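Local coordinates for protein C-1-tetrahydrofolate synthase, cytoplasmic, putative (Trypanosoma brucei, PDB 4CJX) that probably acts as an NADP-dependent methylenetetrahydrofolate dehydrogenase and methenyltetrahydrofolate cyclohydrolase of one-carbon metabolism, working as a homodimer, at residues Pro57-Ile62 against Ser302-Asn307; Ala101-Val106 against Lys130-Ser135; Asp144-Val149 against Gly193-Leu198; Gly152-Arg157 against Ile163-Ala168; Val187-Arg192 against Pro199-Leu204. One frame throughout, in Å; residues are numbered along the deposited sequence.

Contact 1 joins strand 58-64 to helix 296-316, near the C-terminus, and closes a loop of the chain that holds the other four. Contact 2 lies on helices beside the same three-stranded sheet, its centre about 18 Å from that of contact 1. Contacts 3, 4 and 5 cluster, with centres about 8 to 12 Å apart. Contact 4 is nested inside contact 3, and contacts 3 and 5 alternate along the chain and share helix 197-206. Contact 5 belongs to the six-stranded parallel sheet of the NADP-binding part. Contacts 2 and 5 are about 28 Å apart between centres. Contact 3 meets the bound inhibitor 9L9; contact 4 lies close by, and contact 5 extends toward the NADP-binding side.

Contact 1: residues Pro57-Ile62 against Ser302-Asn307; sequences PGLSTI and SMLLKN
This is a small, buried leucine contact between the three-stranded parallel sheet and the long C-terminal helix. Leu-59 stands on the middle strand, 58-64. Leu-304 and Leu-305 lie on helix 296-316. Leu-59 and Leu-304 point at each other tip to tip, and their methyls pair in register. CD1 of Leu-59 lies 4.1 Å from CD1 of Leu-304. The CD2 atoms of Leu-59 and Leu-304 are also 4.1 Å apart. The two leucines have similar shapes, with chi1 168° in Leu-59 and 162° in Leu-304 and chi2 close to 65° in each, and so present their methyls side by side. Leu-305 comes in beside them, with its CD2 4.5 Å from CD2 of Leu-59.

Val-119 of strand 117-120 touches both Leu-59 and Leu-304. Leu-305 also packs on Leu-41 of helix 30-51. The side chain of Leu-304 is about 6 Å from the bound inhibitor 9L9, so this core adjoins the ligand pocket.

No hydrogen bond crosses between the segments. The attraction is therefore dispersive and hydrophobic, and depends on the fit of branched methyl ends rather than on directed bonds.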
# COMPACT_ATOMS: atom_id res chain seq x y z
N PRO B 57 16.27 17.61 19.29
CA PRO B 57 15.99 17.09 17.95
C PRO B 57 16.65 17.91 16.85
O PRO B 57 16.63 19.15 16.90
CB PRO B 57 14.47 17.21 17.84
CG PRO B 57 13.98 17.29 19.25
CD PRO B 57 15.04 18.00 20.00
N GLY B 58 17.23 17.22 15.87
CA GLY B 58 17.89 17.82 14.72
C GLY B 58 17.17 17.44 13.42
O GLY B 58 16.95 16.27 13.11
N LEU B 59 16.80 18.45 12.66
CA LEU B 59 16.10 18.25 11.41
C LEU B 59 17.00 18.69 10.27
O LEU B 59 17.55 19.81 10.27
CB LEU B 59 14.83 19.08 11.39
CG LEU B 59 14.18 19.15 10.00
CD1 LEU B 59 13.69 17.78 9.56
CD2 LEU B 59 13.06 20.18 10.01
N SER B 60 17.13 17.83 9.28
CA SER B 60 17.80 18.20 8.07
C SER B 60 16.83 18.33 6.91
O SER B 60 16.08 17.40 6.65
CB SER B 60 18.85 17.16 7.71
OG SER B 60 19.51 17.60 6.54
N THR B 61 16.87 19.45 6.18
CA THR B 61 16.15 19.59 4.91
C THR B 61 17.08 19.90 3.73
O THR B 61 17.87 20.84 3.78
CB THR B 61 15.11 20.71 4.97
OG1 THR B 61 15.76 21.91 5.37
CG2 THR B 61 14.00 20.38 5.97
N ILE B 62 16.96 19.10 2.68
CA ILE B 62 17.71 19.25 1.45
C ILE B 62 16.77 19.72 0.36
O ILE B 62 15.76 19.09 0.09
CB ILE B 62 18.33 17.91 1.02
CG1 ILE B 62 19.29 17.37 2.09
CG2 ILE B 62 19.03 18.05 -0.32
CD1 ILE B 62 19.78 15.96 1.83
N SER B 302 3.75 20.58 10.86
CA SER B 302 3.69 20.18 12.26
C SER B 302 3.91 18.68 12.45
O SER B 302 4.51 18.25 13.43
CB SER B 302 2.34 20.57 12.89
OG SER B 302 2.20 21.98 12.86
N MET B 303 3.40 17.89 11.52
CA MET B 303 3.60 16.43 11.59
C MET B 303 5.05 16.01 11.34
O MET B 303 5.49 14.99 11.87
CB MET B 303 2.67 15.71 10.61
CG MET B 303 1.17 15.86 10.92
SD MET B 303 0.72 15.45 12.61
CE MET B 303 0.72 17.06 13.38
N LEU B 304 5.78 16.77 10.53
CA LEU B 304 7.19 16.50 10.30
C LEU B 304 7.95 16.70 11.60
O LEU B 304 8.83 15.93 11.93
CB LEU B 304 7.77 17.41 9.21
CG LEU B 304 9.30 17.54 9.14
CD1 LEU B 304 9.94 16.20 8.80
CD2 LEU B 304 9.72 18.60 8.14
N LEU B 305 7.59 17.76 12.34
CA LEU B 305 8.21 18.06 13.63
C LEU B 305 7.86 16.98 14.67
O LEU B 305 8.69 16.60 15.49
CB LEU B 305 7.76 19.45 14.11
CG LEU B 305 8.08 20.64 13.20
CD1 LEU B 305 7.81 21.93 13.93
CD2 LEU B 305 9.52 20.62 12.70
N LYS B 306 6.61 16.49 14.61
CA LYS B 306 6.18 15.40 15.47
C LYS B 306 7.00 14.10 15.20
O LYS B 306 7.59 13.54 16.13
CB LYS B 306 4.66 15.18 15.34
CG LYS B 306 4.09 14.28 16.42
CD LYS B 306 2.57 14.30 16.41
CE LYS B 306 1.98 13.46 17.55
NZ LYS B 306 0.61 12.96 17.18
N ASN B 307 7.06 13.68 13.94
CA ASN B 307 7.86 12.52 13.56
C ASN B 307 9.30 12.66 14.07
O ASN B 307 9.87 11.73 14.63
CB ASN B 307 7.92 12.34 12.04
CG ASN B 307 6.62 11.85 11.44
OD1 ASN B 307 5.62 11.69 12.13
ND2 ASN B 307 6.63 11.63 10.13

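Contact 2: residues Ala101-Val106 against Lys130-Ser135; sequences ALEREV and KVAALS. Unlike the reference sequence in segment 101-106: Ala-101 (reference Thr).
Helices 101-106 and 130-134 run nearly parallel, at 26° with axes 9.9 Å apart, and come closest by CA at Glu-103 and Ala-133. Ala-133 meets two side chains of the first helix. Leu-102 reaches its methyl: CD2 of Leu-102 is 3.8 Å from CB of Ala-133. The trans chi1 of Leu-102 (175°) carries its branch across toward the second helix.

Glu-103 runs alongside the backbone of the second helix. CG of Glu-103 is 4.1 Å from CA of Ala-133, and the chain stays extended beyond CG. Its carboxylate ends near the peptide that joins Ala-132 to Ala-133. OE2 of Glu-103 is 3.7 Å from N of Ala-133 and 3.8 Å from CB of Ala-132. OE2 of Glu-103 is hydrogen-bonded to Gln-99 NE2, one turn earlier on the same helix.

Helix 99-110 connects strands 87-93 and 117-120, the two outer strands of a parallel sheet. It is the helix of a beta-alpha-beta crossover that passes the middle strand, 58-64. Its inner side packs on that strand, where CD1 of Leu-102 meets CG2 of Ile-62. Val-106 also touches Ile-62.

On the second segment, Ser-135 OG lies close to Ala-132 O, but the modelled bond is too short to be sound and is doubtful. At the start of that helix, Ala-132 N donates to Asp-129 OD1. Arg-159 of the second subunit packs on Val-131 and Ala-132.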
# COMPACT_ATOMS: atom_id res chain seq x y z
N ALA B 101 26.75 13.56 -5.79
CA ALA B 101 26.77 14.67 -4.83
C ALA B 101 25.54 14.65 -3.91
O ALA B 101 25.66 14.87 -2.71
CB ALA B 101 26.87 16.00 -5.57
N LEU B 102 24.37 14.34 -4.46
CA LEU B 102 23.14 14.25 -3.66
C LEU B 102 23.21 13.11 -2.63
O LEU B 102 22.89 13.29 -1.47
CB LEU B 102 21.91 14.08 -4.57
CG LEU B 102 20.56 13.84 -3.88
CD1 LEU B 102 20.25 14.92 -2.85
CD2 LEU B 102 19.42 13.76 -4.89
N GLU B 103 23.64 11.94 -3.08
CA GLU B 103 23.77 10.78 -2.21
C GLU B 103 24.83 10.99 -1.12
O GLU B 103 24.63 10.58 0.03
CB GLU B 103 24.04 9.54 -3.05
CG GLU B 103 22.86 9.19 -3.95
CD GLU B 103 23.07 7.96 -4.82
OE1 GLU B 103 24.21 7.58 -5.07
OE2 GLU B 103 22.06 7.37 -5.27
N ARG B 104 25.94 11.64 -1.46
CA ARG B 104 27.00 11.92 -0.49
C ARG B 104 26.52 12.83 0.63
O ARG B 104 26.87 12.67 1.80
N GLU B 105 25.69 13.80 0.27
CA GLU B 105 25.09 14.70 1.24
C GLU B 105 24.10 13.96 2.18
O GLU B 105 24.08 14.17 3.41
CB GLU B 105 24.42 15.84 0.48
CG GLU B 105 24.01 17.00 1.35
CD GLU B 105 25.18 17.58 2.11
OE1 GLU B 105 26.21 17.91 1.47
OE2 GLU B 105 25.07 17.71 3.35
N VAL B 106 23.29 13.07 1.62
CA VAL B 106 22.41 12.21 2.44
C VAL B 106 23.24 11.37 3.43
O VAL B 106 22.92 11.31 4.62
CB VAL B 106 21.49 11.33 1.56
CG1 VAL B 106 20.77 10.27 2.39
CG2 VAL B 106 20.47 12.19 0.83
N LYS B 130 15.31 9.13 -8.41
CA LYS B 130 14.71 9.45 -7.11
C LYS B 130 14.76 8.29 -6.12
O LYS B 130 15.06 8.48 -4.94
CB LYS B 130 13.26 9.91 -7.32
CG LYS B 130 12.41 9.92 -6.07
CD LYS B 130 10.96 10.08 -6.44
CE LYS B 130 10.10 10.18 -5.20
NZ LYS B 130 8.66 10.13 -5.58
N VAL B 131 14.46 7.08 -6.60
CA VAL B 131 14.41 5.91 -5.73
C VAL B 131 15.80 5.62 -5.17
O VAL B 131 15.98 5.45 -3.96
CB VAL B 131 13.84 4.70 -6.49
CG1 VAL B 131 14.02 3.41 -5.69
CG2 VAL B 131 12.37 4.94 -6.81
N ALA B 132 16.78 5.58 -6.06
CA ALA B 132 18.16 5.37 -5.67
C ALA B 132 18.55 6.34 -4.56
O ALA B 132 18.94 5.92 -3.46
CB ALA B 132 19.08 5.54 -6.87
N ALA B 133 18.41 7.62 -4.84
CA ALA B 133 18.80 8.67 -3.90
C ALA B 133 18.08 8.54 -2.55
O ALA B 133 18.72 8.56 -1.50
CB ALA B 133 18.57 10.05 -4.51
N LEU B 134 16.76 8.39 -2.59
CA LEU B 134 15.98 8.26 -1.35
C LEU B 134 16.39 7.03 -0.54
O LEU B 134 16.40 7.05 0.69
CB LEU B 134 14.47 8.23 -1.66
CG LEU B 134 13.86 9.54 -2.19
CD1 LEU B 134 12.40 9.34 -2.61
CD2 LEU B 134 13.95 10.64 -1.14
N SER B 135 16.78 5.97 -1.24
CA SER B 135 17.18 4.71 -0.59
C SER B 135 18.45 4.82 0.25
O SER B 135 18.78 3.90 0.99
CB SER B 135 17.36 3.61 -1.64
OG SER B 135 18.62 3.71 -2.31

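Contact 3: residues Asp144-Val149 against Gly193-Leu198; sequences DCLLPV and GDIAGL. With 9L9 ((2S)-2-[[4-[[2,4-bis(azanyl)-6-oxidanylidene-1H-pyrimidin-5-yl]carbamoylamino]phenyl]carbonylamino]pentanedioic acid), chain G.
Asp-144 faces Ile-195 with its backbone and the inhibitor 9L9 with its side chain. Its O lies 3.7 Å from CG2 of Ile-195. The carboxylate takes two hydrogen bonds from the diaminopyrimidine: N3 of 9L9 to OD1 of Asp-144 at 2.8 Å (161° at hydrogen) and N2A of 9L9 to OD2 of Asp-144 at 2.9 Å (169°). Cys-145 has left-handed helical backbone angles and turns the chain. The Leu-146 side chain then lies at a slant to those of Asp-194 and Ile-195. Its CD2 lies 3.6 Å from CG2 of Ile-195 and 3.9 Å from CG of Asp-194. That acid has its strong partner in Lys-130, a salt bridge at OD2. Leu-147 precedes helix 148-151, and its N, like that of Leu-146, donates to Asp-142.

Ile-195 is also an NADP-binding residue. Its CG1 lies between N and C (chi1 45°), which sends CD1 over one face of the pyrimidine, 3.5 Å from C4 of 9L9. Lys-77, Val-120 and Leu-122 are also hydrogen-bonded to the inhibitor.

The twin bonds of Asp-144 fix the ring's rotation, while Ile-195 packs its face. This is consistent with recognition of a folate-like head group.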
# COMPACT_ATOMS: atom_id res chain seq x y z
N ASP B 144 10.04 11.57 6.31
CA ASP B 144 8.92 11.55 5.38
C ASP B 144 8.28 10.20 5.20
O ASP B 144 7.25 10.11 4.55
CB ASP B 144 9.35 12.02 4.00
CG ASP B 144 9.54 13.52 3.92
OD1 ASP B 144 8.58 14.27 4.26
OD2 ASP B 144 10.64 13.92 3.50
N CYS B 145 8.87 9.14 5.75
CA CYS B 145 8.34 7.78 5.58
C CYS B 145 8.26 7.46 4.08
O CYS B 145 7.23 7.02 3.56
CB CYS B 145 6.98 7.62 6.28
SG CYS B 145 6.40 5.91 6.34
N LEU B 146 9.35 7.71 3.38
CA LEU B 146 9.41 7.46 1.95
C LEU B 146 10.02 6.07 1.63
O LEU B 146 9.81 5.55 0.53
CB LEU B 146 10.23 8.57 1.25
CG LEU B 146 9.41 9.79 0.85
CD1 LEU B 146 10.34 10.95 0.54
CD2 LEU B 146 8.48 9.51 -0.34
N LEU B 147 10.74 5.48 2.59
CA LEU B 147 11.43 4.24 2.36
C LEU B 147 10.43 3.08 2.39
O LEU B 147 9.55 3.06 3.24
CB LEU B 147 12.50 4.01 3.43
CG LEU B 147 13.80 4.82 3.37
CD1 LEU B 147 14.78 4.32 4.42
CD2 LEU B 147 14.44 4.71 2.01
N PRO B 148 10.59 2.10 1.47
CA PRO B 148 9.77 0.90 1.51
C PRO B 148 9.68 0.27 2.89
O PRO B 148 8.60 -0.05 3.34
CB PRO B 148 10.46 -0.01 0.51
CG PRO B 148 10.99 0.93 -0.51
CD PRO B 148 11.47 2.11 0.28
N VAL B 149 10.81 0.11 3.59
CA VAL B 149 10.76 -0.50 4.92
C VAL B 149 9.81 0.27 5.86
O VAL B 149 9.17 -0.33 6.71
CB VAL B 149 12.16 -0.71 5.53
CG1 VAL B 149 12.78 0.62 5.95
CG2 VAL B 149 12.11 -1.68 6.71
N GLY B 193 -0.40 9.92 -4.55
CA GLY B 193 0.99 10.32 -4.32
C GLY B 193 1.65 9.62 -3.14
O GLY B 193 1.02 9.38 -2.10
N ASP B 194 2.94 9.29 -3.29
CA ASP B 194 3.66 8.48 -2.30
C ASP B 194 3.60 8.99 -0.85
O ASP B 194 3.57 8.19 0.07
CB ASP B 194 5.12 8.14 -2.73
CG ASP B 194 5.91 9.32 -3.26
OD1 ASP B 194 5.57 10.52 -3.00
OD2 ASP B 194 6.94 9.04 -3.96
N ILE B 195 3.55 10.30 -0.65
CA ILE B 195 3.42 10.87 0.71
C ILE B 195 2.04 11.45 1.05
O ILE B 195 1.84 11.95 2.17
CB ILE B 195 4.49 11.94 1.03
CG1 ILE B 195 4.67 12.94 -0.12
CG2 ILE B 195 5.82 11.28 1.33
CD1 ILE B 195 5.75 13.97 0.16
N ALA B 196 1.11 11.39 0.11
CA ALA B 196 -0.23 11.91 0.33
C ALA B 196 -1.29 10.86 0.03
O ALA B 196 -1.66 10.11 0.93
CB ALA B 196 -0.45 13.15 -0.51
N GLY B 197 -1.77 10.79 -1.21
CA GLY B 197 -2.91 9.92 -1.56
C GLY B 197 -2.70 8.45 -1.18
O GLY B 197 -3.55 7.82 -0.55
N LEU B 198 -1.54 7.91 -1.55
CA LEU B 198 -1.22 6.50 -1.32
C LEU B 198 -1.31 6.13 0.17
O LEU B 198 -2.17 5.34 0.56
CB LEU B 198 0.14 6.17 -1.93
CG LEU B 198 0.63 4.72 -1.80
CD1 LEU B 198 0.12 3.84 -2.93
CD2 LEU B 198 2.14 4.68 -1.77
N2A 9L9 G . 10.12 15.35 1.02
N1 9L9 G . 8.45 16.68 -0.13
C2 9L9 G . 8.83 16.06 1.01
N3 9L9 G . 8.05 16.06 2.16
C4 9L9 G . 6.85 16.77 2.00
O4A 9L9 G . 6.17 16.76 3.02
N5A 9L9 G . 5.32 18.24 0.80
C5 9L9 G . 6.43 17.41 0.83
C6 9L9 G . 7.29 17.36 -0.22
N7 9L9 G . 6.94 18.00 -1.49
O8A 9L9 G . 6.11 19.78 2.29
N9 9L9 G . 4.11 20.10 1.31
C1B 9L9 G . 3.73 21.26 1.92
C2B 9L9 G . 2.61 21.93 1.39
C3B 9L9 G . 2.15 23.14 1.93
C4B 9L9 G . 2.80 23.72 3.02
C5B 9L9 G . 3.90 23.03 3.58
C6B 9L9 G . 4.36 21.82 3.04
C7B 9L9 G . 2.25 25.00 3.63
O7B 9L9 G . 2.45 25.16 4.81
CAW 9L9 G . 5.26 19.40 1.50
N 9L9 G . 1.50 25.88 2.94
CA 9L9 G . 0.85 27.06 3.50
C 9L9 G . -0.62 26.76 3.64
OXT 9L9 G . -1.08 25.87 2.91
CB 9L9 G . 0.92 28.29 2.62
CG 9L9 G . 2.14 28.29 1.73
CD 9L9 G . 2.34 29.67 1.20
OE1 9L9 G . 2.47 30.59 2.02
OE2 9L9 G . 2.37 29.85 -0.03
O 9L9 G . -1.34 27.39 4.44

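Contact 4: residues Gly152-Arg157 against Ile163-Ala168; sequences GQLHIR and IVPCTA
Leu-154 carries this contact, and its CB already points toward segment 163-168. A chi1 of -61° sets CG beside the backbone N, which aims both branches at residues 163-165. CD1 of Leu-154 touches the ring carbon CD of Pro-165 at 3.8 Å. CD2 goes to the residues just before the proline. CD2 of Leu-154 is 3.8 Å from the backbone O of Ile-163 and 4.0 Å from CG2 of Val-164. The Val-164 side chain lies at a slant to the leucine, and CG2 is the branch that touches.

The segment holding Leu-154 is a turn after helix 148-151. Gln-153 to Ile-156 form a type I beta turn, closed by the bond from Ile-156 N to Gln-153 O at 3.1 Å. On the other side, Pro-165 stands at the N-cap position of helix 166-178. The contact thus packs the early part of the connection between helices 148-151 and 166-178 against its last residues, just before the second helix. Pro-199 of helix 197-206 touches both Leu-154 and Pro-165, so the pair is part of a small three-way apolar cluster.

Two backbone oxygens have partners further off. Leu-154 O accepts from Asn-206 ND2, and Val-164 O from Asn-307 ND2 of helix 296-316. Beyond Leu-154 the turn reaches the dimer interface, where His-155 packs on Leu-198 of the second subunit and Ile-156 on its Val-131.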
# COMPACT_ATOMS: atom_id res chain seq x y z
N GLY B 152 5.94 0.33 4.03
CA GLY B 152 5.43 -1.04 4.09
C GLY B 152 4.84 -1.49 5.42
O GLY B 152 4.36 -2.61 5.51
N GLN B 153 4.89 -0.63 6.44
CA GLN B 153 4.35 -0.91 7.77
C GLN B 153 2.93 -0.44 8.01
O GLN B 153 2.28 -0.85 8.96
CB GLN B 153 5.16 -0.15 8.81
CG GLN B 153 6.62 -0.41 8.77
CD GLN B 153 7.00 -1.13 10.00
OE1 GLN B 153 6.87 -2.34 10.08
NE2 GLN B 153 7.35 -0.37 11.03
N LEU B 154 2.47 0.48 7.17
CA LEU B 154 1.26 1.21 7.49
C LEU B 154 0.06 0.28 7.47
O LEU B 154 -0.88 0.50 8.20
CB LEU B 154 1.06 2.37 6.53
CG LEU B 154 2.16 3.45 6.51
CD1 LEU B 154 1.74 4.61 5.63
CD2 LEU B 154 2.52 3.99 7.89
N HIS B 155 0.13 -0.77 6.67
CA HIS B 155 -1.01 -1.67 6.52
C HIS B 155 -1.15 -2.67 7.67
O HIS B 155 -2.19 -3.35 7.79
CB HIS B 155 -0.92 -2.43 5.20
CG HIS B 155 0.07 -3.54 5.21
ND1 HIS B 155 1.42 -3.33 4.99
CD2 HIS B 155 -0.08 -4.86 5.42
CE1 HIS B 155 2.05 -4.49 5.07
NE2 HIS B 155 1.16 -5.44 5.32
N ILE B 156 -0.12 -2.78 8.52
CA ILE B 156 -0.16 -3.68 9.66
C ILE B 156 -0.98 -3.03 10.77
O ILE B 156 -0.48 -2.15 11.49
CB ILE B 156 1.25 -3.97 10.25
CG1 ILE B 156 2.27 -4.32 9.16
CG2 ILE B 156 1.18 -5.06 11.32
CD1 ILE B 156 1.88 -5.49 8.32
N ARG B 157 -2.20 -3.47 10.96
CA ARG B 157 -3.05 -2.82 11.96
C ARG B 157 -2.71 -3.32 13.36
O ARG B 157 -2.95 -2.62 14.34
CB ARG B 157 -4.51 -3.08 11.65
CG ARG B 157 -4.91 -2.68 10.23
CD ARG B 157 -6.18 -3.41 9.82
NE ARG B 157 -7.35 -2.69 10.30
CZ ARG B 157 -8.52 -3.24 10.58
NH1 ARG B 157 -8.71 -4.56 10.47
NH2 ARG B 157 -9.51 -2.47 11.00
N ILE B 163 6.79 5.77 12.14
CA ILE B 163 6.74 6.94 11.26
C ILE B 163 5.55 6.79 10.32
O ILE B 163 5.24 5.70 9.86
CB ILE B 163 8.04 7.08 10.41
CG1 ILE B 163 9.26 6.54 11.15
CG2 ILE B 163 8.28 8.54 10.05
CD1 ILE B 163 10.61 6.83 10.50
N VAL B 164 4.89 7.91 10.05
CA VAL B 164 3.85 7.99 9.02
C VAL B 164 4.14 9.23 8.14
O VAL B 164 4.56 10.25 8.67
CB VAL B 164 2.46 8.11 9.68
CG1 VAL B 164 1.38 8.27 8.65
CG2 VAL B 164 2.18 6.89 10.56
N PRO B 165 3.88 9.16 6.82
CA PRO B 165 4.21 10.31 5.99
C PRO B 165 3.44 11.55 6.47
O PRO B 165 2.31 11.43 6.95
CB PRO B 165 3.80 9.89 4.58
CG PRO B 165 3.75 8.40 4.62
CD PRO B 165 3.37 8.04 6.01
N CYS B 166 4.08 12.71 6.37
CA CYS B 166 3.61 13.90 7.06
C CYS B 166 2.23 14.38 6.56
O CYS B 166 1.35 14.71 7.37
CB CYS B 166 4.67 14.99 6.93
SG CYS B 166 6.30 14.46 7.54
N THR B 167 2.06 14.40 5.24
CA THR B 167 0.81 14.88 4.64
C THR B 167 -0.34 13.98 5.04
O THR B 167 -1.38 14.47 5.51
CB THR B 167 0.89 14.99 3.11
OG1 THR B 167 2.01 15.81 2.74
CG2 THR B 167 -0.40 15.62 2.59
N ALA B 168 -0.14 12.67 4.90
CA ALA B 168 -1.14 11.67 5.30
C ALA B 168 -1.47 11.85 6.76
O ALA B 168 -2.63 11.85 7.16
CB ALA B 168 -0.65 10.27 5.06

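Contact 5: residues Val187-Arg192 against Pro199-Leu204; sequences VVVLGR and PVATLL
The N of Leu-204 donates to O of Val-200 at 2.9 Å, a helical bond that links the two residues whose side chains point at Val-187 and Val-189. Strand 187-190 and helix 199-204 run almost antiparallel, at 169°, with axes 9.1 Å apart. All the packing across them is apolar.

Leu-204 uses a single methyl for both valines. Its CD1 is 3.6 Å from CG1 of Val-187, where the two side chains cross at about a right angle. The same CD1 is 3.9 Å from CG2 of Val-189, at a slant. Val-189 divides its branches. Its CG1, trans to the backbone N (chi1 179°), meets CG1 of Val-200 at 3.7 Å. Its CG2 faces Leu-204 and also Ala-201, whose CB is 4.2 Å from CG2 of Val-189. The small Ala-201 lets the strand come close, with the CA atoms of Val-189 and Ala-201 6.4 Å apart. Val-188 points the other way, and packs on Val-233 of the neighbouring strand 232-235.

After the strand, Gly-191 has a positive phi and turns the chain. Arg-192 belongs to the NADP-binding site, though no NADP contacts it in this chain. Its NH1 is hydrogen-bonded to Asn-206 OD1 of the second subunit.

Helix 197-206 thus lies on the parallel sheet between strands 186-190 and 210-214. A strand, a glycine-containing turn and a helix packed back on the strand form the opening of the beta-alpha-beta unit of a Rossmann-type NAD(P)-binding domain.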
# COMPACT_ATOMS: atom_id res chain seq x y z
N VAL B 187 -15.41 6.54 1.88
CA VAL B 187 -14.33 7.49 1.73
C VAL B 187 -13.86 7.49 0.29
O VAL B 187 -13.69 6.42 -0.29
CB VAL B 187 -13.10 7.14 2.60
CG1 VAL B 187 -11.92 8.02 2.25
CG2 VAL B 187 -13.42 7.30 4.07
N VAL B 188 -13.64 8.68 -0.29
CA VAL B 188 -12.92 8.79 -1.56
C VAL B 188 -11.64 9.58 -1.36
O VAL B 188 -11.63 10.66 -0.74
CB VAL B 188 -13.72 9.42 -2.73
CG1 VAL B 188 -14.21 10.81 -2.43
CG2 VAL B 188 -12.85 9.49 -3.98
N VAL B 189 -10.56 9.01 -1.88
CA VAL B 189 -9.27 9.64 -1.94
C VAL B 189 -9.02 9.89 -3.43
O VAL B 189 -9.05 8.95 -4.22
CB VAL B 189 -8.17 8.71 -1.38
CG1 VAL B 189 -6.81 9.37 -1.45
CG2 VAL B 189 -8.45 8.37 0.06
N LEU B 190 -8.79 11.15 -3.80
CA LEU B 190 -8.40 11.50 -5.16
C LEU B 190 -6.88 11.71 -5.18
O LEU B 190 -6.32 12.54 -4.41
CB LEU B 190 -9.13 12.76 -5.62
CG LEU B 190 -10.67 12.71 -5.58
CD1 LEU B 190 -11.20 13.20 -4.24
CD2 LEU B 190 -11.34 13.47 -6.75
N GLY B 191 -6.20 10.96 -6.05
CA GLY B 191 -4.74 11.01 -6.15
C GLY B 191 -4.09 9.91 -5.36
O GLY B 191 -4.65 9.39 -4.40
N ARG B 192 -2.89 9.52 -5.77
CA ARG B 192 -2.20 8.40 -5.16
C ARG B 192 -0.71 8.70 -5.01
O ARG B 192 0.12 7.84 -5.22
CB ARG B 192 -2.44 7.15 -6.02
CG ARG B 192 -2.16 5.84 -5.33
CD ARG B 192 -2.93 4.71 -5.99
NE ARG B 192 -2.50 3.42 -5.50
CZ ARG B 192 -1.54 2.67 -6.03
NH1 ARG B 192 -0.86 3.05 -7.09
NH2 ARG B 192 -1.26 1.49 -5.47
N PRO B 199 -0.47 6.75 1.02
CA PRO B 199 -0.53 6.35 2.43
C PRO B 199 -1.88 6.62 3.12
O PRO B 199 -2.35 5.82 3.93
CB PRO B 199 0.61 7.15 3.09
CG PRO B 199 1.00 8.18 2.10
CD PRO B 199 0.63 7.69 0.75
N VAL B 200 -2.52 7.72 2.77
CA VAL B 200 -3.78 8.07 3.42
C VAL B 200 -4.95 7.07 3.17
O VAL B 200 -5.76 6.83 4.05
CB VAL B 200 -4.18 9.52 3.08
CG1 VAL B 200 -5.01 9.59 1.81
CG2 VAL B 200 -4.98 10.12 4.24
N ALA B 201 -5.02 6.51 1.97
CA ALA B 201 -6.01 5.51 1.65
C ALA B 201 -5.86 4.31 2.61
O ALA B 201 -6.85 3.82 3.15
CB ALA B 201 -5.87 5.06 0.21
N THR B 202 -4.61 3.92 2.85
CA THR B 202 -4.28 2.85 3.78
C THR B 202 -4.70 3.17 5.19
O THR B 202 -5.26 2.31 5.86
CB THR B 202 -2.78 2.54 3.83
OG1 THR B 202 -2.34 2.14 2.53
CG2 THR B 202 -2.49 1.39 4.86
N LEU B 203 -4.43 4.40 5.64
CA LEU B 203 -4.75 4.76 7.01
C LEU B 203 -6.24 4.84 7.20
O LEU B 203 -6.74 4.47 8.26
CB LEU B 203 -4.09 6.08 7.40
CG LEU B 203 -2.56 6.05 7.46
CD1 LEU B 203 -2.03 7.47 7.61
CD2 LEU B 203 -2.07 5.15 8.57
N LEU B 204 -6.96 5.32 6.17
CA LEU B 204 -8.43 5.37 6.22
C LEU B 204 -9.08 3.97 6.28
O LEU B 204 -9.97 3.73 7.11
CB LEU B 204 -8.96 6.20 5.05
CG LEU B 204 -8.59 7.68 5.23
CD1 LEU B 204 -8.73 8.44 3.93
CD2 LEU B 204 -9.46 8.31 6.30